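Local atomic coordinates of putative methyl-accepting chemotaxis signal transduction protein (Campylobacter jejuni subsp. jejuni serotype O:2, PDB entry 4XMR), a protein that probably acts as a chemotaxis receptor, sensing amino acids such as isoleucine through a tandem PAS-type sensory domain and relaying the signal across the membrane. Residues B[39-50]-B[65-76]; B[167-178]-B[187-195]. All blocks are in the same frame, centred on the assembly; numbering follows the deposited sequence.

Contact 1: residues B[39-50]-B[65-76]. With SO4 (sulfate ion), chain F.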
loop_
_atom_site.group_PDB
_atom_site.type_symbol
_atom_site.label_atom_id
_atom_site.label_comp_id
_atom_site.label_asym_id
_atom_site.label_seq_id
_atom_site.Cartn_x
_atom_site.Cartn_y
_atom_site.Cartn_z
ATOM N N PHE B 39 6.639 -7.840 -5.788
ATOM C CA PHE B 39 7.949 -7.853 -5.147
ATOM C C PHE B 39 8.619 -9.210 -5.358
ATOM O O PHE B 39 9.798 -9.290 -5.697
ATOM C CB PHE B 39 7.747 -7.565 -3.654
ATOM C CG PHE B 39 8.962 -7.800 -2.787
ATOM C CD1 PHE B 39 9.862 -6.775 -2.542
ATOM C CD2 PHE B 39 9.168 -9.029 -2.171
ATOM C CE1 PHE B 39 10.956 -6.974 -1.707
ATOM C CE2 PHE B 39 10.266 -9.245 -1.348
ATOM C CZ PHE B 39 11.156 -8.213 -1.109
ATOM N N THR B 40 7.867 -10.279 -5.128
ATOM C CA THR B 40 8.411 -11.627 -5.219
ATOM C C THR B 40 8.819 -11.964 -6.651
ATOM O O THR B 40 9.864 -12.577 -6.872
ATOM C CB THR B 40 7.391 -12.649 -4.655
ATOM O OG1 THR B 40 7.088 -12.283 -3.304
ATOM C CG2 THR B 40 7.960 -14.060 -4.659
ATOM N N ARG B 41 8.019 -11.533 -7.624
ATOM C CA ARG B 41 8.363 -11.722 -9.034
ATOM C C ARG B 41 9.637 -10.972 -9.413
ATOM O O ARG B 41 10.468 -11.484 -10.166
ATOM C CB ARG B 41 7.223 -11.264 -9.942
ATOM C CG ARG B 41 6.068 -12.252 -10.067
ATOM C CD ARG B 41 5.130 -11.837 -11.197
ATOM N NE ARG B 41 4.338 -10.684 -10.801
ATOM C CZ ARG B 41 3.139 -10.771 -10.243
ATOM N NH1 ARG B 41 2.585 -11.963 -10.043
ATOM N NH2 ARG B 41 2.490 -9.672 -9.900
ATOM N N ALA B 42 9.785 -9.751 -8.911
ATOM C CA ALA B 42 10.979 -8.963 -9.199
ATOM C C ALA B 42 12.220 -9.655 -8.632
ATOM O O ALA B 42 13.272 -9.717 -9.287
ATOM C CB ALA B 42 10.837 -7.552 -8.644
ATOM N N LEU B 43 12.101 -10.162 -7.410
ATOM C CA LEU B 43 13.196 -10.872 -6.762
ATOM C C LEU B 43 13.577 -12.121 -7.570
ATOM O O LEU B 43 14.758 -12.361 -7.822
ATOM C CB LEU B 43 12.810 -11.217 -5.324
ATOM C CG LEU B 43 13.834 -11.984 -4.496
ATOM C CD1 LEU B 43 15.231 -11.384 -4.604
ATOM C CD2 LEU B 43 13.378 -11.970 -3.044
ATOM N N GLU B 44 12.585 -12.903 -7.996
ATOM C CA GLU B 44 12.848 -14.064 -8.845
ATOM C C GLU B 44 13.649 -13.676 -10.081
ATOM O O GLU B 44 14.605 -14.355 -10.453
ATOM C CB GLU B 44 11.520 -14.697 -9.274
ATOM C CG GLU B 44 11.617 -15.639 -10.499
ATOM C CD GLU B 44 10.256 -16.024 -11.066
ATOM O OE1 GLU B 44 9.364 -15.146 -11.159
ATOM O OE2 GLU B 44 10.073 -17.212 -11.418
ATOM N N LYS B 45 13.244 -12.590 -10.725
ATOM C CA LYS B 45 13.884 -12.166 -11.967
ATOM C C LYS B 45 15.341 -11.767 -11.718
ATOM O O LYS B 45 16.223 -12.110 -12.511
ATOM C CB LYS B 45 13.098 -11.026 -12.619
ATOM C CG LYS B 45 13.592 -10.598 -13.994
ATOM C CD LYS B 45 12.698 -9.499 -14.573
ATOM C CE LYS B 45 13.222 -8.997 -15.911
ATOM N NZ LYS B 45 12.305 -7.988 -16.513
ATOM N N ASP B 46 15.605 -11.066 -10.617
ATOM C CA ASP B 46 16.982 -10.698 -10.319
ATOM C C ASP B 46 17.840 -11.919 -9.972
ATOM O O ASP B 46 19.003 -11.980 -10.349
ATOM C CB ASP B 46 17.023 -9.643 -9.209
ATOM C CG ASP B 46 17.039 -8.228 -9.756
ATOM O OD1 ASP B 46 17.593 -8.010 -10.861
ATOM O OD2 ASP B 46 16.522 -7.322 -9.070
ATOM N N ILE B 47 17.278 -12.898 -9.281
ATOM C CA ILE B 47 18.043 -14.106 -8.994
ATOM C C ILE B 47 18.352 -14.877 -10.282
ATOM O O ILE B 47 19.499 -15.281 -10.523
ATOM C CB ILE B 47 17.325 -15.012 -7.969
ATOM C CG1 ILE B 47 17.226 -14.287 -6.626
ATOM C CG2 ILE B 47 18.073 -16.342 -7.823
ATOM C CD1 ILE B 47 16.298 -14.957 -5.626
ATOM N N ALA B 48 17.331 -15.051 -11.111
ATOM C CA ALA B 48 17.488 -15.791 -12.352
ATOM C C ALA B 48 18.369 -15.061 -13.373
ATOM O O ALA B 48 18.840 -15.670 -14.329
ATOM C CB ALA B 48 16.123 -16.116 -12.938
ATOM N N ASN B 49 18.592 -13.768 -13.158
ATOM C CA ASN B 49 19.474 -12.982 -14.022
ATOM C C ASN B 49 20.959 -13.224 -13.734
ATOM O O ASN B 49 21.820 -12.824 -14.512
ATOM C CB ASN B 49 19.156 -11.493 -13.876
ATOM C CG ASN B 49 19.919 -10.632 -14.848
ATOM O OD1 ASN B 49 19.918 -10.889 -16.047
ATOM N ND2 ASN B 49 20.587 -9.607 -14.335
ATOM N N LEU B 50 21.255 -13.862 -12.608
ATOM C CA LEU B 50 22.623 -14.276 -12.310
ATOM C C LEU B 50 23.046 -15.337 -13.325
ATOM O O LEU B 50 22.209 -16.104 -13.800
ATOM C CB LEU B 50 22.719 -14.850 -10.903
ATOM C CG LEU B 50 22.585 -13.840 -9.755
ATOM C CD1 LEU B 50 22.429 -14.586 -8.429
ATOM C CD2 LEU B 50 23.786 -12.887 -9.707
ATOM N N VAL B 65 23.578 -14.951 -4.406
ATOM C CA VAL B 65 22.155 -14.806 -4.115
ATOM C C VAL B 65 21.944 -14.069 -2.793
ATOM O O VAL B 65 21.019 -13.263 -2.665
ATOM C CB VAL B 65 21.424 -16.170 -4.112
ATOM C CG1 VAL B 65 19.954 -15.999 -3.746
ATOM C CG2 VAL B 65 21.547 -16.827 -5.483
ATOM N N GLY B 66 22.804 -14.326 -1.812
ATOM C CA GLY B 66 22.611 -13.754 -0.489
ATOM C C GLY B 66 22.426 -12.244 -0.450
ATOM O O GLY B 66 21.485 -11.754 0.176
ATOM N N PRO B 67 23.325 -11.490 -1.105
ATOM C CA PRO B 67 23.147 -10.033 -1.089
ATOM C C PRO B 67 21.804 -9.606 -1.680
ATOM O O PRO B 67 21.199 -8.660 -1.188
ATOM C CB PRO B 67 24.322 -9.528 -1.938
ATOM C CG PRO B 67 25.378 -10.572 -1.760
ATOM C CD PRO B 67 24.609 -11.877 -1.721
ATOM N N ILE B 68 21.340 -10.296 -2.714
ATOM C CA ILE B 68 20.070 -9.923 -3.328
ATOM C C ILE B 68 18.915 -10.138 -2.342
ATOM O O ILE B 68 18.039 -9.273 -2.200
ATOM C CB ILE B 68 19.806 -10.725 -4.629
ATOM C CG1 ILE B 68 21.008 -10.644 -5.564
ATOM C CG2 ILE B 68 18.574 -10.181 -5.319
ATOM C CD1 ILE B 68 20.805 -11.352 -6.916
ATOM N N LEU B 69 18.928 -11.270 -1.639
ATOM C CA LEU B 69 17.892 -11.541 -0.648
ATOM C C LEU B 69 17.883 -10.462 0.420
ATOM O O LEU B 69 16.823 -9.992 0.832
ATOM C CB LEU B 69 18.105 -12.899 0.024
ATOM C CG LEU B 69 18.174 -14.135 -0.868
ATOM C CD1 LEU B 69 18.420 -15.382 -0.006
ATOM C CD2 LEU B 69 16.909 -14.291 -1.702
ATOM N N LYS B 70 19.072 -10.078 0.883
ATOM C CA LYS B 70 19.173 -9.075 1.933
ATOM C C LYS B 70 18.661 -7.705 1.488
ATOM O O LYS B 70 17.903 -7.050 2.208
ATOM C CB LYS B 70 20.617 -8.951 2.426
ATOM C CG LYS B 70 20.786 -7.936 3.559
ATOM C CD LYS B 70 22.235 -7.809 4.019
ATOM C CE LYS B 70 23.051 -6.940 3.077
ATOM N NZ LYS B 70 24.316 -6.452 3.717
ATOM N N TYR B 71 19.093 -7.251 0.317
ATOM C CA TYR B 71 18.686 -5.924 -0.139
ATOM C C TYR B 71 17.178 -5.907 -0.377
ATOM O O TYR B 71 16.495 -4.961 0.006
ATOM C CB TYR B 71 19.457 -5.492 -1.394
ATOM C CG TYR B 71 20.930 -5.268 -1.151
ATOM C CD1 TYR B 71 21.368 -4.542 -0.050
ATOM C CD2 TYR B 71 21.887 -5.810 -2.004
ATOM C CE1 TYR B 71 22.739 -4.336 0.181
ATOM C CE2 TYR B 71 23.241 -5.610 -1.783
ATOM C CZ TYR B 71 23.671 -4.882 -0.694
ATOM O OH TYR B 71 25.036 -4.704 -0.504
ATOM N N TYR B 72 16.647 -6.969 -0.972
ATOM C CA TYR B 72 15.202 -7.028 -1.153
ATOM C C TYR B 72 14.462 -7.054 0.189
ATOM O O TYR B 72 13.466 -6.349 0.378
ATOM C CB TYR B 72 14.813 -8.234 -2.011
ATOM C CG TYR B 72 14.702 -7.939 -3.489
ATOM C CD1 TYR B 72 15.840 -7.809 -4.294
ATOM C CD2 TYR B 72 13.456 -7.820 -4.089
ATOM C CE1 TYR B 72 15.733 -7.554 -5.658
ATOM C CE2 TYR B 72 13.341 -7.571 -5.450
ATOM C CZ TYR B 72 14.474 -7.444 -6.226
ATOM O OH TYR B 72 14.309 -7.207 -7.575
ATOM N N ARG B 73 14.950 -7.849 1.131
ATOM C CA ARG B 73 14.314 -7.893 2.449
ATOM C C ARG B 73 14.244 -6.495 3.062
ATOM O O ARG B 73 13.200 -6.078 3.570
ATOM C CB ARG B 73 15.053 -8.819 3.413
ATOM C CG ARG B 73 14.427 -8.804 4.811
ATOM C CD ARG B 73 14.998 -9.860 5.769
ATOM N NE ARG B 73 16.453 -9.774 5.953
ATOM C CZ ARG B 73 17.080 -8.930 6.778
ATOM N NH1 ARG B 73 16.402 -8.042 7.498
ATOM N NH2 ARG B 73 18.409 -8.960 6.870
ATOM N N HIS B 74 15.356 -5.772 3.012
ATOM C CA HIS B 74 15.379 -4.430 3.562
ATOM C C HIS B 74 14.428 -3.501 2.838
ATOM O O HIS B 74 13.798 -2.647 3.459
ATOM C CB HIS B 74 16.782 -3.839 3.478
ATOM C CG HIS B 74 17.752 -4.437 4.435
ATOM N ND1 HIS B 74 19.117 -4.259 4.297
ATOM C CD2 HIS B 74 17.582 -5.159 5.567
ATOM C CE1 HIS B 74 19.736 -4.865 5.289
ATOM N NE2 HIS B 74 18.827 -5.425 6.077
ATOM N N SER B 75 14.351 -3.636 1.522
ATOM C CA SER B 75 13.568 -2.692 0.743
ATOM C C SER B 75 12.094 -2.638 1.160
ATOM O O SER B 75 11.486 -1.579 1.106
ATOM C CB SER B 75 13.711 -2.956 -0.757
ATOM O OG SER B 75 13.037 -4.136 -1.087
ATOM N N ILE B 76 11.557 -3.776 1.599
ATOM C CA ILE B 76 10.147 -3.873 1.962
ATOM C C ILE B 76 9.946 -4.212 3.447
ATOM O O ILE B 76 8.813 -4.335 3.912
ATOM C CB ILE B 76 9.413 -4.905 1.054
ATOM C CG1 ILE B 76 7.900 -4.610 0.962
ATOM C CG2 ILE B 76 9.703 -6.334 1.506
ATOM C CD1 ILE B 76 7.170 -5.397 -0.125
HETATM S S SO4 F . 19.264 -6.540 9.620
HETATM O O1 SO4 F . 19.784 -6.888 8.305
HETATM O O2 SO4 F . 19.744 -5.212 9.987
HETATM O O3 SO4 F . 17.803 -6.541 9.585
HETATM O O4 SO4 F . 19.736 -7.519 10.593
#

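Contact 2: residues B[167-178]-B[187-195]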
loop_
_atom_site.group_PDB
_atom_site.type_symbol
_atom_site.label_atom_id
_atom_site.label_comp_id
_atom_site.label_asym_id
_atom_site.label_seq_id
_atom_site.Cartn_x
_atom_site.Cartn_y
_atom_site.Cartn_z
ATOM N N GLN B 167 -3.284 -7.195 9.247
ATOM C CA GLN B 167 -4.197 -6.800 10.326
ATOM C C GLN B 167 -4.105 -5.310 10.578
ATOM O O GLN B 167 -5.122 -4.625 10.703
ATOM C CB GLN B 167 -3.915 -7.556 11.633
ATOM C CG GLN B 167 -4.260 -6.777 12.934
ATOM C CD GLN B 167 -5.755 -6.508 13.142
ATOM O OE1 GLN B 167 -6.604 -7.285 12.735
ATOM N NE2 GLN B 167 -6.068 -5.401 13.794
ATOM N N ASN B 168 -2.883 -4.800 10.645
ATOM C CA ASN B 168 -2.712 -3.381 10.910
ATOM C C ASN B 168 -3.333 -2.497 9.828
ATOM O O ASN B 168 -3.936 -1.464 10.126
ATOM C CB ASN B 168 -1.234 -3.042 11.115
ATOM C CG ASN B 168 -0.689 -3.582 12.422
ATOM O OD1 ASN B 168 -1.445 -3.919 13.327
ATOM N ND2 ASN B 168 0.628 -3.661 12.525
ATOM N N LEU B 169 -3.207 -2.911 8.576
ATOM C CA LEU B 169 -3.841 -2.193 7.475
ATOM C C LEU B 169 -5.364 -2.201 7.603
ATOM O O LEU B 169 -6.022 -1.174 7.436
ATOM C CB LEU B 169 -3.447 -2.822 6.150
ATOM C CG LEU B 169 -2.021 -2.496 5.725
ATOM C CD1 LEU B 169 -1.562 -3.408 4.596
ATOM C CD2 LEU B 169 -1.946 -1.044 5.275
ATOM N N VAL B 170 -5.933 -3.364 7.894
ATOM C CA VAL B 170 -7.380 -3.464 8.038
ATOM C C VAL B 170 -7.875 -2.595 9.195
ATOM O O VAL B 170 -8.895 -1.903 9.077
ATOM C CB VAL B 170 -7.814 -4.919 8.239
ATOM C CG1 VAL B 170 -9.308 -4.998 8.614
ATOM C CG2 VAL B 170 -7.542 -5.700 6.981
ATOM N N ALA B 171 -7.149 -2.612 10.308
ATOM C CA ALA B 171 -7.561 -1.855 11.486
ATOM C C ALA B 171 -7.671 -0.349 11.240
ATOM O O ALA B 171 -8.423 0.346 11.929
ATOM C CB ALA B 171 -6.624 -2.140 12.650
ATOM N N LYS B 172 -6.942 0.154 10.254
ATOM C CA LYS B 172 -6.956 1.585 9.964
ATOM C C LYS B 172 -8.093 1.995 9.041
ATOM O O LYS B 172 -8.357 3.177 8.862
ATOM C CB LYS B 172 -5.618 2.018 9.349
ATOM C CG LYS B 172 -4.438 2.006 10.313
ATOM C CD LYS B 172 -3.169 2.484 9.610
ATOM C CE LYS B 172 -1.997 2.600 10.571
ATOM N NZ LYS B 172 -2.227 3.652 11.602
ATOM N N THR B 173 -8.759 1.018 8.442
ATOM C CA THR B 173 -9.823 1.342 7.502
ATOM C C THR B 173 -11.074 1.838 8.223
ATOM O O THR B 173 -11.362 1.412 9.340
ATOM C CB THR B 173 -10.231 0.122 6.647
ATOM O OG1 THR B 173 -10.795 -0.899 7.486
ATOM C CG2 THR B 173 -9.039 -0.426 5.855
ATOM N N PRO B 174 -11.835 2.727 7.576
ATOM C CA PRO B 174 -13.135 3.113 8.147
ATOM C C PRO B 174 -14.117 1.945 8.208
ATOM O O PRO B 174 -13.937 0.914 7.553
ATOM C CB PRO B 174 -13.652 4.159 7.160
ATOM C CG PRO B 174 -12.933 3.832 5.863
ATOM C CD PRO B 174 -11.576 3.364 6.274
ATOM N N GLY B 175 -15.164 2.115 9.001
ATOM C CA GLY B 175 -16.195 1.104 9.105
ATOM C C GLY B 175 -15.820 -0.040 10.024
ATOM O O GLY B 175 -14.633 -0.328 10.260
ATOM N N ASN B 176 -16.851 -0.713 10.530
ATOM C CA ASN B 176 -16.657 -1.878 11.366
ATOM C C ASN B 176 -16.433 -3.096 10.482
ATOM O O ASN B 176 -17.324 -3.957 10.330
ATOM C CB ASN B 176 -17.857 -2.084 12.275
ATOM C CG ASN B 176 -17.651 -3.215 13.244
ATOM O OD1 ASN B 176 -16.579 -3.343 13.849
ATOM N ND2 ASN B 176 -18.671 -4.048 13.403
ATOM N N THR B 177 -15.248 -3.140 9.872
ATOM C CA THR B 177 -14.917 -4.192 8.928
ATOM C C THR B 177 -13.957 -5.193 9.550
ATOM O O THR B 177 -13.185 -4.867 10.455
ATOM C CB THR B 177 -14.315 -3.630 7.637
ATOM O OG1 THR B 177 -13.133 -2.894 7.966
ATOM C CG2 THR B 177 -15.300 -2.703 6.923
ATOM N N PHE B 178 -14.024 -6.426 9.064
ATOM C CA PHE B 178 -13.199 -7.502 9.591
ATOM C C PHE B 178 -13.036 -8.607 8.559
ATOM O O PHE B 178 -13.749 -8.637 7.563
ATOM C CB PHE B 178 -13.718 -8.015 10.951
ATOM C CG PHE B 178 -15.198 -8.336 10.987
ATOM C CD1 PHE B 178 -16.131 -7.328 11.199
ATOM C CD2 PHE B 178 -15.652 -9.646 10.882
ATOM C CE1 PHE B 178 -17.494 -7.611 11.256
ATOM C CE2 PHE B 178 -17.018 -9.936 10.948
ATOM C CZ PHE B 178 -17.928 -8.912 11.136
ATOM N N PHE B 187 -9.597 -13.212 11.616
ATOM C CA PHE B 187 -8.216 -13.009 11.189
ATOM C C PHE B 187 -7.756 -11.567 11.403
ATOM O O PHE B 187 -6.643 -11.329 11.870
ATOM C CB PHE B 187 -8.067 -13.427 9.719
ATOM C CG PHE B 187 -6.728 -13.098 9.117
ATOM C CD1 PHE B 187 -5.674 -13.986 9.213
ATOM C CD2 PHE B 187 -6.540 -11.912 8.422
ATOM C CE1 PHE B 187 -4.445 -13.689 8.647
ATOM C CE2 PHE B 187 -5.321 -11.603 7.857
ATOM C CZ PHE B 187 -4.270 -12.493 7.972
ATOM N N ALA B 188 -8.608 -10.609 11.053
ATOM C CA ALA B 188 -8.291 -9.189 11.207
ATOM C C ALA B 188 -9.566 -8.414 11.526
ATOM O O ALA B 188 -10.653 -8.841 11.142
ATOM C CB ALA B 188 -7.653 -8.629 9.938
ATOM N N ALA B 189 -9.450 -7.293 12.237
ATOM C CA ALA B 189 -10.628 -6.491 12.577
ATOM C C ALA B 189 -10.276 -5.039 12.890
ATOM O O ALA B 189 -9.226 -4.760 13.468
ATOM C CB ALA B 189 -11.372 -7.121 13.756
ATOM N N THR B 190 -11.158 -4.122 12.509
ATOM C CA THR B 190 -11.027 -2.711 12.862
ATOM C C THR B 190 -11.175 -2.529 14.365
ATOM O O THR B 190 -10.402 -1.808 15.010
ATOM C CB THR B 190 -12.091 -1.892 12.154
ATOM O OG1 THR B 190 -11.923 -2.055 10.742
ATOM C CG2 THR B 190 -11.974 -0.421 12.515
ATOM N N ASN B 191 -12.184 -3.182 14.918
ATOM C CA ASN B 191 -12.356 -3.240 16.358
ATOM C C ASN B 191 -11.588 -4.458 16.844
ATOM O O ASN B 191 -12.043 -5.586 16.683
ATOM C CB ASN B 191 -13.845 -3.349 16.690
ATOM C CG ASN B 191 -14.115 -3.551 18.172
ATOM O OD1 ASN B 191 -13.206 -3.507 19.005
ATOM N ND2 ASN B 191 -15.384 -3.762 18.511
ATOM N N LYS B 192 -10.409 -4.230 17.419
ATOM C CA LYS B 192 -9.524 -5.332 17.784
ATOM C C LYS B 192 -10.112 -6.257 18.847
ATOM O O LYS B 192 -9.594 -7.347 19.071
ATOM C CB LYS B 192 -8.119 -4.832 18.156
ATOM C CG LYS B 192 -7.325 -4.370 16.932
ATOM C CD LYS B 192 -5.894 -3.937 17.251
ATOM C CE LYS B 192 -5.233 -3.320 16.017
ATOM N NZ LYS B 192 -3.820 -2.893 16.232
ATOM N N GLU B 193 -11.205 -5.837 19.481
ATOM C CA GLU B 193 -11.929 -6.717 20.393
ATOM C C GLU B 193 -12.546 -7.930 19.687
ATOM O O GLU B 193 -12.726 -8.988 20.297
ATOM C CB GLU B 193 -13.010 -5.949 21.158
ATOM C CG GLU B 193 -12.471 -4.994 22.213
ATOM C CD GLU B 193 -13.473 -4.721 23.327
ATOM O OE1 GLU B 193 -14.691 -4.892 23.101
ATOM O OE2 GLU B 193 -13.041 -4.345 24.437
ATOM N N LEU B 194 -12.876 -7.778 18.409
ATOM C CA LEU B 194 -13.444 -8.879 17.632
ATOM C C LEU B 194 -12.464 -10.034 17.466
ATOM O O LEU B 194 -12.859 -11.130 17.074
ATOM C CB LEU B 194 -13.903 -8.396 16.251
ATOM C CG LEU B 194 -15.100 -7.450 16.232
ATOM C CD1 LEU B 194 -15.568 -7.248 14.795
ATOM C CD2 LEU B 194 -16.242 -7.958 17.113
ATOM N N LEU B 195 -11.190 -9.791 17.766
ATOM C CA LEU B 195 -10.169 -10.821 17.611
ATOM C C LEU B 195 -10.143 -11.798 18.777
ATOM O O LEU B 195 -9.585 -12.892 18.676
ATOM C CB LEU B 195 -8.791 -10.187 17.445
ATOM C CG LEU B 195 -8.614 -9.346 16.177
ATOM C CD1 LEU B 195 -7.226 -8.731 16.144
ATOM C CD2 LEU B 195 -8.863 -10.175 14.928
HETATM O O HOH W 1 -8.635 0.019 14.943
HETATM O O HOH W 2 -14.173 -4.389 13.191
HETATM O O HOH W 3 -17.451 -3.522 16.465
#

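Contact 1: residues B[39-50]-B[65-76]
Helix 39-48 and helix 65-76 run antiparallel at 159°, their axes 10.3 Å apart at closest approach, with Leu43 level with Tyr72 and Ile47 with Val65. Tyr72 is the knob of this pairing: its side chain enters a hole lined by Phe39, Ala42, Leu43 and Asp46. Leu43, its CG anti to the backbone N, lays CD1 over one face of the Tyr72 ring, 3.8 Å from the centroid, and the same methyl meets Ile68 CG2. The neighbouring edge of Tyr72 turns toward the face of Phe39 in an offset edge-to-face pair, the planes 65° apart. In one of its two conformers Ile76 puts CG2 over a face of Phe39, 3.9 Å from its centroid. The edge of Phe39 lies against Tyr72 O, which accepts a hydrogen bond from Ser75 OG (2.7 Å). At the far end of the Tyr72 ring, OH donates to Asp46 OD2 at 2.7 Å, meeting the carboxylate on its anti side and 27° out of its plane. Toward the loop end, Leu50 CD1 touches Val65 CG2 and reaches Ile68 CD1 tip to tip. On the side of helix 65-76 turned from helix 39-48, Arg73 NH2 and His74 NE2 both donate to O1 of a sulfate, probably from the crystallisation liquor, and Arg73 NH1 to O3. Asp46 OD2 also accepts from His74 ND1 of the second subunit. The buried carboxylate oxygen is thus gripped from both chains, which fixes the rotation of the tyrosine hydroxyl and ties this helix pair to the dimer interface.

Contact 2: residues B[167-178]-B[187-195]
Thr190, Ala189 and Gln167 carry a helix-to-hairpin junction: the end of helix 163-171, and the turn after it, pack on the edge strand 186-189 of the five-stranded antiparallel sheet, whose next strand, 177-180, follows that turn. Phe178 and Ala189 form an antiparallel non-hydrogen-bonded pair. In the conformer modelled here, one of two, the Gln167 chain turns about CB-CG (chi2 67°) and brings its amide alongside the edge strand, where it bonds twice to one residue. Ala189 N donates to Gln167 OE1 at 2.9 Å, in the carbonyl plane and on a lone pair; Gln167 NE2 donates to Ala189 O at 3.2 Å, tilted 20° from that carbonyl's plane. The aliphatic part of Lys192 crosses beside this amide, its CE also touching Ala171 CB. Farther along, Thr177 O accepts from Thr190 N (3.0 Å), nearly straight along its C=O axis, and from Thr190 OG1 (3.1 Å), well off it. Water 2 adds a third hydrogen to that oxygen and links it to Asn176 OD1 and Asn191 N. Asn176 ND2 itself is held by Thr241 O of the adjoining strand, and Thr177 OG1 by Thr25 of the long N-terminal helix. On the sheet face that bears Phe178 and Ala189, Leu194 CD1 lies over the Phe178 ring, 4.1 Å from the centroid. Because Ala189 is non-hydrogen-bonded toward Phe178, its N-H and C=O point to the strand's outer edge; there Gln167, in this conformer, appears to play the part of a facing residue in a hydrogen-bonded antiparallel pair.

In the fold
Contact 1 closes before contact 2 opens along the chain, and their centres lie 32 Å apart on opposite sides of the chain's centre, with nearest atoms about 10 Å apart. Each lies against a different sheet of the tandem PAS architecture: the helices of contact 1 cover the six-stranded sheet of the module that binds isoleucine, and contact 2 borders the five-stranded sheet of the other. Helix 9-48 spans both, supplying residues 39-50 to contact 1 and Thr25 and Thr28 as neighbours of contact 2. Strand 152-162, leading into helix 163-171, gives a second connection. Such continuity offers a possible route by which ligand binding in one module could be felt in the other.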